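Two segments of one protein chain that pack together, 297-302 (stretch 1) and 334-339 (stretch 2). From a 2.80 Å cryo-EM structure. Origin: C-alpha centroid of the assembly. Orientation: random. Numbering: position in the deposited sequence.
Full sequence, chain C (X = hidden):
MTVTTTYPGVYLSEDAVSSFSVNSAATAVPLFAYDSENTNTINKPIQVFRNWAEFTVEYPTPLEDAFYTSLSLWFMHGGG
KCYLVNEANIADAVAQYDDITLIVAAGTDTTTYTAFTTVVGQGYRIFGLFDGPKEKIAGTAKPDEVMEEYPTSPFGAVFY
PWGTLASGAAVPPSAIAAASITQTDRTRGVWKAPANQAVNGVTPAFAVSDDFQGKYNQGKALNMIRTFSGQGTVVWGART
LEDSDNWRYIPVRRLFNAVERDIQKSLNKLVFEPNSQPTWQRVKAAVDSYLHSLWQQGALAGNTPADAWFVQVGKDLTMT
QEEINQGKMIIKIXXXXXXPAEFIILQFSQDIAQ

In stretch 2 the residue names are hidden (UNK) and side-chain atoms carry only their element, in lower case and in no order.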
# COMPACT_ATOMS: atom_id res chain seq x y z
N GLN C 297 -3.79 72.48 -10.55
CA GLN C 297 -3.14 73.65 -11.13
C GLN C 297 -3.94 74.92 -10.88
O GLN C 297 -3.75 75.92 -11.59
CB GLN C 297 -2.87 73.44 -12.62
CG GLN C 297 -4.08 73.25 -13.50
CD GLN C 297 -3.70 72.96 -14.93
OE1 GLN C 297 -2.52 72.93 -15.27
NE2 GLN C 297 -4.69 72.73 -15.78
N GLY C 298 -4.83 74.92 -9.89
CA GLY C 298 -5.43 76.12 -9.38
C GLY C 298 -6.71 76.58 -10.06
O GLY C 298 -7.21 77.66 -9.73
N ALA C 299 -7.25 75.79 -10.98
CA ALA C 299 -8.40 76.26 -11.75
C ALA C 299 -9.71 76.12 -10.99
O ALA C 299 -10.63 76.92 -11.21
CB ALA C 299 -8.49 75.50 -13.07
N LEU C 300 -9.83 75.14 -10.11
CA LEU C 300 -11.09 74.89 -9.43
C LEU C 300 -11.04 75.41 -8.00
O LEU C 300 -9.98 75.55 -7.40
CB LEU C 300 -11.42 73.40 -9.44
CG LEU C 300 -11.59 72.80 -10.84
CD1 LEU C 300 -11.87 71.32 -10.77
CD2 LEU C 300 -12.66 73.53 -11.61
N ALA C 301 -12.22 75.70 -7.45
CA ALA C 301 -12.36 76.38 -6.17
C ALA C 301 -12.77 75.37 -5.10
O ALA C 301 -13.95 75.09 -4.90
CB ALA C 301 -13.37 77.51 -6.25
N GLY C 302 -11.78 74.84 -4.39
CA GLY C 302 -12.03 74.01 -3.23
C GLY C 302 -10.75 73.35 -2.75
O GLY C 302 -9.99 72.82 -3.56
N UNK C 334 -20.44 68.34 -11.95
CA UNK C 334 -20.52 69.66 -11.35
C UNK C 334 -19.16 70.07 -10.83
O UNK C 334 -18.43 69.25 -10.28
N UNK C 335 -18.82 71.34 -11.02
CA UNK C 335 -17.49 71.81 -10.65
C UNK C 335 -17.55 73.31 -10.38
O UNK C 335 -18.33 74.03 -11.00
c UNK C 335 -16.48 71.46 -11.75
c UNK C 335 -15.85 73.17 -13.47
c UNK C 335 -16.63 71.92 -13.20
c UNK C 335 -16.23 70.81 -14.14
N UNK C 336 -16.72 73.76 -9.44
CA UNK C 336 -16.78 75.12 -8.91
C UNK C 336 -15.60 75.94 -9.41
O UNK C 336 -14.47 75.45 -9.42
c UNK C 336 -16.80 75.10 -7.38
N UNK C 337 -15.87 77.18 -9.79
CA UNK C 337 -14.86 78.07 -10.35
C UNK C 337 -14.50 79.17 -9.35
O UNK C 337 -15.20 79.42 -8.37
c UNK C 337 -15.35 78.68 -11.66
N UNK C 338 -13.38 79.84 -9.64
CA UNK C 338 -12.86 80.91 -8.79
C UNK C 338 -13.31 82.25 -9.37
O UNK C 338 -13.10 82.52 -10.55
c UNK C 338 -10.79 81.96 -7.83
c UNK C 338 -11.33 80.85 -8.71
c UNK C 338 -10.87 79.50 -8.20
N UNK C 339 -13.93 83.08 -8.53
CA UNK C 339 -14.35 84.40 -8.98
C UNK C 339 -13.27 85.43 -8.68
O UNK C 339 -12.59 85.33 -7.66
c UNK C 339 -16.93 84.43 -9.06
c UNK C 339 -18.95 81.40 -9.83
n UNK C 339 -18.50 82.64 -9.64
n UNK C 339 -18.22 80.37 -9.45
n UNK C 339 -20.13 81.20 -10.39
c UNK C 339 -17.22 82.95 -9.03
c UNK C 339 -15.66 84.81 -8.30

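Position 334 carries backbone atoms alone, with nothing built beyond CA. It lies in the strand that enters from earlier in the chain and makes no contact with stretch 1. The absence of a side chain identifies G334.

At position 335, still in the strand, four carbons form a side chain that forks at its second atom. One of the two terminal carbons lies 3.7 Å from CD2 of L300, an apolar contact. Four carbons with this branching make the residue L335, and the terminal carbon in question is CD1. The CA-to-CB bond of L335 points sideways relative to stretch 1, with chi1 in the p well and chi2 between wells at 96°; L300 meets it in the mt rotamer, its CB also directed sideways but the end of its side chain coming nearer.

Position 336 has a single side-chain carbon, which sits 4.3 Å from CB of A301. One carbon and no more is alanine, A336. Its carbonyl also takes part: N of A301 donates a hydrogen bond to O of A336 over 3.0 Å, with an angle of 158° at the hydrogen. The same oxygen is 3.4 Å from CA of L300, a CA-H...O contact to the acceptor of that hydrogen bond.

Position 337 again shows one carbon, here directed away from stretch 1, its nearest approach being 5.1 Å to O of A299. This is A337. With its methyl turned away, it meets the partner through its backbone, and its O lies 3.4 Å from CB of A301.

At position 338 the first side-chain carbon bears two further carbons, and one of these is 3.7 Å from CB of A301. Branching at the first carbon, with three carbons in all, defines V338, and the contacting methyl is CG2. The CA-to-CB bond points toward stretch 1, and with chi1 at 180° CG2 lies 4.0 Å from O of A299.

Position 339 extends through three carbons and a nitrogen to a carbon carrying two more nitrogens, a guanidinium group. It does not touch stretch 1. The residue is R339, whose NH2 instead makes a weak hydrogen bond of 3.3 Å to O of A337.

The contact thus combines one backbone hydrogen bond with small apolar patches, burying 293 Å² over both sides. A301 is central: its amide is held by A336, while its methyl, pointing toward stretch 2, packs against A336 and V338. The leucine pair, L300 and L335, adds a separate apolar contact.

Stretch 2 334-339: GLAAVR
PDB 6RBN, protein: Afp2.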